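Local coordinates for alkaline phosphatase (Thermus thermophilus, PDB 7KWD), which probably hydrolyses phosphate monoesters as a homodimeric alkaline phosphatase that uses zinc and magnesium ions, at residues A[65-70]-A[289-294]; A[69-74]-A[295-300]; A[49-54]-A[437-442]; A[231-236]-A[283-288]. All coordinates share one frame; numbering follows the deposited sequence.

Interaction 1. Residues A[65-70]-A[289-294]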
# COMPACT_ATOMS: atom_id res chain seq x y z
N GLN A 65 -22.31 5.83 2.09
CA GLN A 65 -23.35 5.36 1.18
C GLN A 65 -24.06 4.13 1.71
O GLN A 65 -24.95 3.63 1.04
CB GLN A 65 -22.72 5.09 -0.19
CG GLN A 65 -22.03 6.35 -0.77
CD GLN A 65 -21.50 6.16 -2.19
OE1 GLN A 65 -21.23 5.04 -2.61
NE2 GLN A 65 -21.37 7.25 -2.94
N GLY A 66 -23.69 3.66 2.90
CA GLY A 66 -24.34 2.48 3.46
C GLY A 66 -24.34 1.28 2.55
O GLY A 66 -25.32 0.51 2.52
N ARG A 67 -23.26 1.08 1.79
CA ARG A 67 -23.16 -0.04 0.85
C ARG A 67 -21.75 -0.63 0.91
O ARG A 67 -20.77 0.08 1.21
CB ARG A 67 -23.45 0.41 -0.60
CG ARG A 67 -22.43 1.51 -1.03
CD ARG A 67 -22.58 2.08 -2.42
NE ARG A 67 -21.77 1.29 -3.32
CZ ARG A 67 -20.83 1.76 -4.13
NH1 ARG A 67 -20.56 3.05 -4.21
NH2 ARG A 67 -20.19 0.90 -4.90
N VAL A 68 -21.64 -1.90 0.57
CA VAL A 68 -20.34 -2.55 0.41
C VAL A 68 -19.87 -2.37 -1.02
O VAL A 68 -20.56 -2.74 -1.96
CB VAL A 68 -20.42 -4.04 0.77
CG1 VAL A 68 -19.07 -4.70 0.59
CG2 VAL A 68 -20.94 -4.18 2.18
N LEU A 69 -18.69 -1.78 -1.19
CA LEU A 69 -18.06 -1.64 -2.49
C LEU A 69 -17.98 -2.96 -3.23
O LEU A 69 -17.59 -3.98 -2.65
CB LEU A 69 -16.66 -1.07 -2.23
CG LEU A 69 -15.86 -0.39 -3.32
CD1 LEU A 69 -16.45 0.94 -3.65
CD2 LEU A 69 -14.44 -0.25 -2.83
N ALA A 70 -18.34 -2.95 -4.51
CA ALA A 70 -18.27 -4.19 -5.27
C ALA A 70 -16.86 -4.77 -5.26
O ALA A 70 -16.67 -5.98 -5.17
CB ALA A 70 -18.76 -3.99 -6.70
N ASP A 289 -13.45 8.47 -9.07
CA ASP A 289 -13.07 7.61 -10.19
C ASP A 289 -12.99 6.15 -9.74
O ASP A 289 -13.24 5.23 -10.54
CB ASP A 289 -11.74 8.07 -10.82
CG ASP A 289 -11.95 9.09 -11.95
OD1 ASP A 289 -12.83 9.96 -11.77
OD2 ASP A 289 -11.30 9.00 -13.02
N VAL A 290 -12.70 5.91 -8.47
CA VAL A 290 -12.76 4.55 -7.96
C VAL A 290 -14.20 4.10 -7.88
O VAL A 290 -14.51 2.93 -8.16
CB VAL A 290 -12.07 4.44 -6.60
CG1 VAL A 290 -12.30 3.05 -6.01
CG2 VAL A 290 -10.59 4.69 -6.76
N LEU A 291 -15.12 5.01 -7.48
CA LEU A 291 -16.54 4.67 -7.40
C LEU A 291 -17.12 4.50 -8.80
O LEU A 291 -17.94 3.62 -9.04
CB LEU A 291 -17.32 5.74 -6.63
CG LEU A 291 -16.93 5.90 -5.17
CD1 LEU A 291 -17.85 6.85 -4.44
CD2 LEU A 291 -16.96 4.56 -4.41
N ALA A 292 -16.65 5.29 -9.76
CA ALA A 292 -17.09 5.06 -11.13
C ALA A 292 -16.62 3.69 -11.65
O ALA A 292 -17.35 3.01 -12.38
CB ALA A 292 -16.54 6.16 -12.05
N ALA A 293 -15.38 3.32 -11.34
CA ALA A 293 -14.90 1.99 -11.69
C ALA A 293 -15.77 0.91 -11.04
O ALA A 293 -16.04 -0.14 -11.65
CB ALA A 293 -13.45 1.81 -11.25
N ASP A 294 -16.22 1.16 -9.80
CA ASP A 294 -17.00 0.15 -9.10
C ASP A 294 -18.31 -0.12 -9.82
O ASP A 294 -18.75 -1.27 -9.92
CB ASP A 294 -17.23 0.58 -7.65
CG ASP A 294 -17.31 -0.59 -6.69
OD1 ASP A 294 -16.29 -1.29 -6.51
OD2 ASP A 294 -18.39 -0.80 -6.12
O HOH W 1 -19.90 3.09 -7.18

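Interaction 2. Residues A[69-74]-A[295-300]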
# COMPACT_ATOMS: atom_id res chain seq x y z
N LEU A 69 -18.69 -1.78 -1.19
CA LEU A 69 -18.06 -1.64 -2.49
C LEU A 69 -17.98 -2.96 -3.23
O LEU A 69 -17.59 -3.98 -2.65
CB LEU A 69 -16.66 -1.07 -2.23
CG LEU A 69 -15.86 -0.39 -3.32
CD1 LEU A 69 -16.45 0.94 -3.65
CD2 LEU A 69 -14.44 -0.25 -2.83
N ALA A 70 -18.34 -2.95 -4.51
CA ALA A 70 -18.27 -4.19 -5.27
C ALA A 70 -16.86 -4.77 -5.26
O ALA A 70 -16.67 -5.98 -5.17
CB ALA A 70 -18.76 -3.99 -6.70
N LEU A 71 -15.85 -3.91 -5.34
CA LEU A 71 -14.48 -4.40 -5.32
C LEU A 71 -14.18 -5.12 -4.00
O LEU A 71 -13.50 -6.15 -3.99
CB LEU A 71 -13.50 -3.25 -5.56
CG LEU A 71 -12.05 -3.68 -5.71
CD1 LEU A 71 -11.89 -4.78 -6.75
CD2 LEU A 71 -11.12 -2.48 -6.00
N GLU A 72 -14.70 -4.62 -2.87
CA GLU A 72 -14.50 -5.36 -1.62
C GLU A 72 -15.10 -6.76 -1.73
O GLU A 72 -14.47 -7.75 -1.33
CB GLU A 72 -15.11 -4.62 -0.42
CG GLU A 72 -14.99 -5.43 0.88
CD GLU A 72 -15.69 -4.80 2.10
OE1 GLU A 72 -15.99 -3.60 2.07
OE2 GLU A 72 -15.95 -5.54 3.08
N ARG A 73 -16.33 -6.87 -2.24
CA ARG A 73 -16.96 -8.19 -2.36
C ARG A 73 -16.11 -9.13 -3.20
O ARG A 73 -16.02 -10.33 -2.88
CB ARG A 73 -18.35 -8.05 -2.97
CG ARG A 73 -19.23 -7.05 -2.24
CD ARG A 73 -20.66 -6.91 -2.87
NE ARG A 73 -21.32 -5.62 -2.57
CZ ARG A 73 -22.64 -5.43 -2.61
NH1 ARG A 73 -23.44 -6.44 -2.95
NH2 ARG A 73 -23.17 -4.26 -2.30
N LEU A 74 -15.50 -8.62 -4.29
CA LEU A 74 -14.67 -9.48 -5.13
C LEU A 74 -13.40 -9.89 -4.38
O LEU A 74 -13.02 -11.06 -4.37
CB LEU A 74 -14.32 -8.80 -6.46
CG LEU A 74 -15.46 -8.39 -7.37
CD1 LEU A 74 -15.03 -7.98 -8.74
CD2 LEU A 74 -16.48 -9.49 -7.45
N GLU A 295 -18.93 0.93 -10.36
CA GLU A 295 -20.15 0.70 -11.13
C GLU A 295 -19.86 -0.16 -12.35
O GLU A 295 -20.69 -0.97 -12.77
CB GLU A 295 -20.76 2.03 -11.59
CG GLU A 295 -21.38 2.83 -10.46
CD GLU A 295 -21.99 4.15 -10.96
OE1 GLU A 295 -21.66 5.21 -10.38
OE2 GLU A 295 -22.79 4.11 -11.94
N VAL A 296 -18.68 0.04 -12.95
CA VAL A 296 -18.30 -0.75 -14.12
C VAL A 296 -18.10 -2.21 -13.72
O VAL A 296 -18.53 -3.13 -14.44
CB VAL A 296 -17.03 -0.18 -14.78
CG1 VAL A 296 -16.50 -1.12 -15.87
CG2 VAL A 296 -17.33 1.22 -15.37
N LEU A 297 -17.45 -2.43 -12.58
CA LEU A 297 -17.22 -3.78 -12.06
C LEU A 297 -18.52 -4.56 -12.00
O LEU A 297 -18.56 -5.74 -12.37
CB LEU A 297 -16.62 -3.66 -10.69
CG LEU A 297 -15.64 -4.68 -10.15
CD1 LEU A 297 -14.58 -5.07 -11.14
CD2 LEU A 297 -15.03 -4.01 -8.88
N GLU A 298 -19.57 -3.91 -11.52
CA GLU A 298 -20.85 -4.57 -11.38
C GLU A 298 -21.36 -4.98 -12.73
O GLU A 298 -21.85 -6.10 -12.89
CB GLU A 298 -21.82 -3.62 -10.68
CG GLU A 298 -21.47 -3.53 -9.20
CD GLU A 298 -22.44 -2.71 -8.38
OE1 GLU A 298 -23.01 -1.74 -8.92
OE2 GLU A 298 -22.60 -3.03 -7.17
N LEU A 299 -21.18 -4.12 -13.73
CA LEU A 299 -21.54 -4.46 -15.09
C LEU A 299 -20.73 -5.64 -15.62
O LEU A 299 -21.27 -6.56 -16.24
CB LEU A 299 -21.32 -3.24 -15.98
CG LEU A 299 -22.44 -3.04 -16.99
CD1 LEU A 299 -23.75 -2.76 -16.26
CD2 LEU A 299 -22.01 -1.89 -17.87
N LEU A 300 -19.41 -5.60 -15.41
CA LEU A 300 -18.56 -6.63 -15.98
C LEU A 300 -18.79 -7.97 -15.31
O LEU A 300 -18.77 -9.01 -15.98
CB LEU A 300 -17.09 -6.20 -15.86
CG LEU A 300 -16.73 -4.95 -16.65
CD1 LEU A 300 -15.25 -4.60 -16.47
CD2 LEU A 300 -17.10 -5.09 -18.15

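Interaction 3. Residues A[49-54]-A[437-442]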
# COMPACT_ATOMS: atom_id res chain seq x y z
N PHE A 49 -3.78 2.77 -9.03
CA PHE A 49 -4.63 2.45 -7.90
C PHE A 49 -3.83 1.76 -6.80
O PHE A 49 -3.29 0.68 -7.00
CB PHE A 49 -5.77 1.55 -8.38
CG PHE A 49 -6.76 1.12 -7.34
CD1 PHE A 49 -7.63 2.03 -6.76
CD2 PHE A 49 -6.87 -0.24 -6.97
CE1 PHE A 49 -8.59 1.62 -5.84
CE2 PHE A 49 -7.81 -0.65 -6.05
CZ PHE A 49 -8.68 0.28 -5.49
N SER A 50 -3.78 2.40 -5.64
CA SER A 50 -3.02 1.88 -4.51
C SER A 50 -3.96 1.28 -3.48
O SER A 50 -5.18 1.42 -3.56
CB SER A 50 -2.21 3.01 -3.87
OG SER A 50 -3.05 3.83 -3.12
N TRP A 51 -3.35 0.60 -2.49
CA TRP A 51 -4.13 0.05 -1.38
C TRP A 51 -4.61 1.15 -0.45
O TRP A 51 -5.60 0.95 0.27
CB TRP A 51 -3.31 -1.01 -0.63
CG TRP A 51 -3.09 -2.27 -1.47
CD1 TRP A 51 -1.90 -2.76 -1.95
CD2 TRP A 51 -4.11 -3.17 -1.94
NE1 TRP A 51 -2.13 -3.91 -2.69
CE2 TRP A 51 -3.48 -4.17 -2.69
CE3 TRP A 51 -5.50 -3.22 -1.78
CZ2 TRP A 51 -4.19 -5.22 -3.27
CZ3 TRP A 51 -6.21 -4.27 -2.36
CH2 TRP A 51 -5.54 -5.25 -3.09
N GLU A 52 -3.98 2.32 -0.46
CA GLU A 52 -4.56 3.41 0.30
C GLU A 52 -5.85 3.89 -0.36
O GLU A 52 -6.84 4.11 0.33
CB GLU A 52 -3.58 4.57 0.46
CG GLU A 52 -2.27 4.21 1.15
CD GLU A 52 -2.41 3.77 2.61
OE1 GLU A 52 -1.44 3.17 3.12
OE2 GLU A 52 -3.47 4.00 3.24
N ASP A 53 -5.86 4.01 -1.70
CA ASP A 53 -7.10 4.38 -2.37
C ASP A 53 -8.19 3.39 -2.03
O ASP A 53 -9.37 3.76 -1.87
CB ASP A 53 -6.97 4.41 -3.91
CG ASP A 53 -5.80 5.26 -4.41
OD1 ASP A 53 -5.46 6.26 -3.75
OD2 ASP A 53 -5.24 4.94 -5.49
N TYR A 54 -7.84 2.10 -2.05
CA TYR A 54 -8.83 1.07 -1.81
C TYR A 54 -9.49 1.29 -0.45
O TYR A 54 -10.71 1.25 -0.33
CB TYR A 54 -8.21 -0.32 -1.88
CG TYR A 54 -9.24 -1.34 -1.46
CD1 TYR A 54 -10.24 -1.76 -2.34
CD2 TYR A 54 -9.26 -1.81 -0.16
CE1 TYR A 54 -11.22 -2.67 -1.93
CE2 TYR A 54 -10.21 -2.71 0.25
CZ TYR A 54 -11.21 -3.12 -0.62
OH TYR A 54 -12.14 -4.00 -0.16
N PRO A 437 3.84 -3.16 -4.57
CA PRO A 437 3.03 -4.14 -5.31
C PRO A 437 1.55 -3.82 -5.18
O PRO A 437 1.11 -3.21 -4.20
CB PRO A 437 3.38 -5.48 -4.66
CG PRO A 437 3.97 -5.13 -3.33
CD PRO A 437 4.60 -3.78 -3.47
N VAL A 438 0.77 -4.18 -6.21
CA VAL A 438 -0.62 -3.75 -6.30
C VAL A 438 -1.52 -4.92 -6.70
O VAL A 438 -1.07 -6.04 -6.96
CB VAL A 438 -0.79 -2.57 -7.28
CG1 VAL A 438 -0.12 -1.34 -6.68
CG2 VAL A 438 -0.19 -2.95 -8.62
N MET A 439 -2.81 -4.62 -6.75
CA MET A 439 -3.87 -5.61 -6.87
C MET A 439 -3.86 -6.36 -8.19
O MET A 439 -3.73 -5.78 -9.26
CB MET A 439 -5.21 -4.91 -6.73
CG MET A 439 -6.42 -5.75 -7.02
SD MET A 439 -7.92 -4.76 -6.87
CE MET A 439 -7.93 -3.84 -8.34
N LEU A 440 -4.07 -7.68 -8.10
CA LEU A 440 -4.40 -8.52 -9.25
C LEU A 440 -5.53 -9.46 -8.83
O LEU A 440 -5.39 -10.18 -7.83
CB LEU A 440 -3.21 -9.35 -9.72
CG LEU A 440 -3.45 -10.51 -10.69
CD1 LEU A 440 -4.00 -10.08 -12.07
CD2 LEU A 440 -2.14 -11.20 -10.89
N LEU A 441 -6.61 -9.47 -9.60
CA LEU A 441 -7.82 -10.19 -9.23
C LEU A 441 -8.42 -10.89 -10.44
O LEU A 441 -8.52 -10.29 -11.51
CB LEU A 441 -8.86 -9.23 -8.63
CG LEU A 441 -10.35 -9.58 -8.55
CD1 LEU A 441 -10.58 -10.56 -7.45
CD2 LEU A 441 -11.13 -8.31 -8.26
N LEU A 442 -8.88 -12.12 -10.23
CA LEU A 442 -9.46 -12.95 -11.28
C LEU A 442 -10.92 -13.24 -10.99
O LEU A 442 -11.27 -13.70 -9.89
CB LEU A 442 -8.73 -14.27 -11.42
CG LEU A 442 -7.22 -14.16 -11.66
CD1 LEU A 442 -6.58 -15.57 -11.67
CD2 LEU A 442 -6.97 -13.46 -12.94
O HOH W 2 -3.68 -1.88 -5.64
O HOH W 3 -0.30 -0.24 -3.13

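Interaction 4. Residues A[231-236]-A[283-288]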
# COMPACT_ATOMS: atom_id res chain seq x y z
N VAL A 231 -11.02 12.31 -20.71
CA VAL A 231 -12.41 12.48 -20.26
C VAL A 231 -12.40 13.07 -18.86
O VAL A 231 -11.50 12.73 -18.06
CB VAL A 231 -13.17 11.14 -20.29
CG1 VAL A 231 -14.62 11.34 -19.90
CG2 VAL A 231 -13.05 10.54 -21.67
N PRO A 232 -13.31 13.97 -18.52
CA PRO A 232 -13.32 14.54 -17.17
C PRO A 232 -13.45 13.48 -16.07
O PRO A 232 -14.12 12.45 -16.22
CB PRO A 232 -14.54 15.48 -17.18
CG PRO A 232 -14.69 15.89 -18.64
CD PRO A 232 -14.23 14.68 -19.44
N TYR A 233 -12.84 13.80 -14.93
CA TYR A 233 -13.06 13.03 -13.71
C TYR A 233 -14.54 12.82 -13.41
O TYR A 233 -15.36 13.72 -13.63
CB TYR A 233 -12.42 13.74 -12.53
CG TYR A 233 -10.93 13.84 -12.55
CD1 TYR A 233 -10.15 12.74 -12.25
CD2 TYR A 233 -10.30 15.07 -12.82
CE1 TYR A 233 -8.74 12.84 -12.23
CE2 TYR A 233 -8.93 15.18 -12.81
CZ TYR A 233 -8.15 14.06 -12.52
OH TYR A 233 -6.78 14.12 -12.49
N GLU A 234 -14.85 11.65 -12.88
CA GLU A 234 -16.20 11.39 -12.37
C GLU A 234 -16.72 12.52 -11.46
O GLU A 234 -17.88 12.92 -11.56
CB GLU A 234 -16.23 10.06 -11.62
CG GLU A 234 -17.57 9.72 -10.97
CD GLU A 234 -18.71 9.48 -11.96
OE1 GLU A 234 -18.50 9.30 -13.19
OE2 GLU A 234 -19.87 9.52 -11.49
N ILE A 235 -15.88 13.04 -10.57
CA ILE A 235 -16.40 14.06 -9.66
C ILE A 235 -16.90 15.27 -10.44
O ILE A 235 -17.90 15.90 -10.07
CB ILE A 235 -15.33 14.45 -8.61
CG1 ILE A 235 -15.99 15.26 -7.49
CG2 ILE A 235 -14.17 15.21 -9.23
CD1 ILE A 235 -15.08 15.57 -6.32
N ASP A 236 -16.25 15.59 -11.55
CA ASP A 236 -16.64 16.75 -12.34
C ASP A 236 -17.86 16.42 -13.20
O ASP A 236 -18.80 17.21 -13.27
CB ASP A 236 -15.44 17.21 -13.17
CG ASP A 236 -14.26 17.66 -12.31
OD1 ASP A 236 -14.49 18.26 -11.24
OD2 ASP A 236 -13.08 17.44 -12.68
N ALA A 283 -7.71 13.58 -3.13
CA ALA A 283 -8.37 12.37 -2.65
C ALA A 283 -9.82 12.26 -3.09
O ALA A 283 -10.34 11.15 -3.31
CB ALA A 283 -8.27 12.33 -1.11
N GLY A 284 -10.51 13.40 -3.22
CA GLY A 284 -11.91 13.35 -3.61
C GLY A 284 -12.08 12.96 -5.07
O GLY A 284 -13.02 12.25 -5.44
N ALA A 285 -11.18 13.43 -5.93
CA ALA A 285 -11.25 13.00 -7.32
C ALA A 285 -10.90 11.50 -7.45
O ALA A 285 -11.57 10.77 -8.19
CB ALA A 285 -10.34 13.85 -8.19
N THR A 286 -9.89 11.05 -6.72
CA THR A 286 -9.55 9.63 -6.73
C THR A 286 -10.73 8.78 -6.31
O THR A 286 -11.05 7.77 -6.96
CB THR A 286 -8.38 9.37 -5.79
OG1 THR A 286 -7.27 10.16 -6.22
CG2 THR A 286 -8.03 7.91 -5.78
N LEU A 287 -11.40 9.18 -5.24
CA LEU A 287 -12.52 8.42 -4.74
C LEU A 287 -13.60 8.26 -5.79
O LEU A 287 -14.12 7.16 -5.99
CB LEU A 287 -13.10 9.11 -3.50
CG LEU A 287 -14.50 8.68 -3.09
CD1 LEU A 287 -14.47 7.27 -2.52
CD2 LEU A 287 -15.08 9.63 -2.02
N TRP A 288 -13.99 9.35 -6.47
CA TRP A 288 -15.10 9.25 -7.41
C TRP A 288 -14.72 8.45 -8.65
O TRP A 288 -15.58 7.78 -9.22
CB TRP A 288 -15.65 10.65 -7.76
CG TRP A 288 -16.60 11.07 -6.67
CD1 TRP A 288 -16.36 11.97 -5.69
CD2 TRP A 288 -17.91 10.55 -6.43
NE1 TRP A 288 -17.44 12.06 -4.86
CE2 TRP A 288 -18.41 11.19 -5.29
CE3 TRP A 288 -18.71 9.61 -7.06
CZ2 TRP A 288 -19.67 10.92 -4.77
CZ3 TRP A 288 -19.97 9.34 -6.54
CH2 TRP A 288 -20.43 10.00 -5.41
O HOH W 4 -13.27 11.76 -9.95

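Interaction 1. Residues A[65-70]-A[289-294]
Asp294 OD2 is gripped by two donors from the loop at 65-70. The backbone N of Ala70 gives it a 2.7 Å hydrogen bond, received on the syn lone pair of the carboxylate, and Arg67 NH2 closes a salt bridge to the same OD2 at 2.8 Å. Arg67 and Asp294 meet tip to tip; OD2 lies at the edge of the guanidinium, although the two planar groups are turned 48° apart. The other oxygen, OD1, accepts from Leu71 N, and Leu69 CG packs beside OD1 at 3.3 Å. Asp294, on helix 283-306, thus accepts from the first two amides of helix 70-75, at an N-terminus whose N-cap residue, Leu69, has no polar side chain to do so. An alanine in place of Asp294 would probably leave both amides without their acceptor and Arg67 NH2 without its carboxylate. A second bond steadies that guanidinium: Arg67 NH1 donates to Gln65 OE1 at 2.6 Å, nearly in the guanidinium plane, while a water accepts weakly from NH1 and donates to Leu291 O. The apolar part of the contact is Leu291 CD2 against Leu69 CD1 at 3.7 Å. Leu291 CD1 touches the amide end of Gln65, tip to tip, 3.8 Å from NE2. Gly66 and Val68 also form backbone hydrogen bonds with the second subunit.

Interaction 2. Residues A[69-74]-A[295-300]
The carboxylate of Glu298 is the flat group that touches across this contact, and only lightly: its OE2 lies 4.0 Å from Ala70 CB, while Glu298 CG comes closer to the same methyl, at 3.7 Å. The first torsion, with CG anti to the carbonyl carbon (chi1 -74°), brings CG up to that methyl; the residue is exposed to solvent, as suits a glutamate. Arg73 NH2 is 5.1 Å from Glu298 OE2, so the opposite charges are near without contact. Leu297 carries the packing. Its CG meets Leu74 CD1 at 3.6 Å, the two side chains reaching toward each other tip to tip, while its CD2 settles on Leu71, 3.6 Å from CA and 3.7 Å from CB. An alanine at Leu297 would probably open a gap here and leave Leu74 CD1 and the backbone of Leu71 without their apolar neighbour. The small Ala70 suits a place where the two backbones come near. Leu297 also touches Phe44 and Tyr46 of strand 40-46, and Leu71 and Leu74 reach strand 438-443. The short helical segments run 9.8 Å apart at 52°, a leucine-rich packing of helix on helix beside the central strands of the alkaline phosphatase fold.

Interaction 3. Residues A[49-54]-A[437-442]
Met439 and Trp51 cross at about a right angle, with Met439 CB 3.6 Å from CZ2 of the indole. The methionine also crosses Phe49 obliquely, and its CE methyl comes within 3.9 Å of Phe49 CE2. Both pairs are Met-aromatic contacts: Met439 SD stands at the edge of the Phe49 ring, 5.5 Å from its centroid, and obliquely to the six-membered ring of Trp51. A long, flexible and apolar side chain suits this place, since the bend at chi3 (77°) turns CE to where it meets the phenyl ring. The arrangement joins the start of helix 51-65 to strand 438-443. The helix start is itself closed by a capping box, in which Asp53 N donates to Ser50 OG and Ser50 N donates to Asp53 OD2 at 2.9 Å, the latter approaching from above the carboxylate plane. Val438 turns CG1 onto Phe49 O, and its side chain lies about 5 Å from that of His318, a zinc ligand, so the contact borders the metal site. Trp51 also meets Trp51 of the second subunit, the ring planes at about 45°, which places the indole in the dimer interface. Trp51 NE1 is buried and has no hydrogen-bonding partner, Pro437 O lying 3.6 Å away at the ring edge. Over the centre of one indole face sits a water that donates to Phe49 O and accepts from Met439 N at 3.1 Å.

Interaction 4. Residues A[231-236]-A[283-288]
The first torsions place Ile235 CG1 anti to the backbone N (chi1 -167°) and Trp288 CG anti to the carbonyl carbon (chi1 -82°), and the two side chains then cross at about a right angle, with Ile235 CG1 3.8 Å from Trp288 CD1. The branched isoleucine can serve several neighbours at once: CD1 continues toward the carbonyl oxygen of Gly284, and CG2 touches Ala285 CA at 4.1 Å. Ala285 suits the gap between two bulky groups, since its single methyl fits against Ile235 and also lies over one face of the Tyr233 ring, 4.2 Å above the plane and offset toward the rim. This is the meeting of the short helix 234-239 with the first turns of the long helix 283-306, near the bound zinc: the side chain of Tyr233 is about 6 Å from that of His279, a zinc ligand, and its ring makes a cation-pi contact with Arg273. Glu234 packs against Trp288 as well. Its CG lies 3.3 Å from Trp288 O and close to Trp288 CB, so the aliphatic part does the packing, while the bend at chi2 (65°) turns CD away from an extended course. The carboxylate itself is held by salt bridges to Arg237 and Arg238. A water accepts from Ile235 N at 3.0 Å and donates to Ala285 O at 2.6 Å, linking the two backbones.

Helix 283-306 ties three of the contacts together: interaction 4 uses its first turns, interaction 1 the next and interaction 2 the turns after that. Interactions 1 and 2, with centres 7 Å apart, share Leu69 and Ala70, while the centre of interaction 4 lies 13 Å from that of interaction 1 and 17 Å from that of interaction 2. Interaction 3 joins helix 51-65 to strand 438-443. Its centre is 14 Å from those of interactions 1 and 2, which it meets through Val290, Leu71 and Leu74. Along the chain the closures are nested, interaction 4 inside 1 and 2, and all three inside 3. Interactions 3 and 4 lie beside metal ligands, whereas 1 and 2 are away from the annotated sites; 1, 2 and 3 also touch the second subunit.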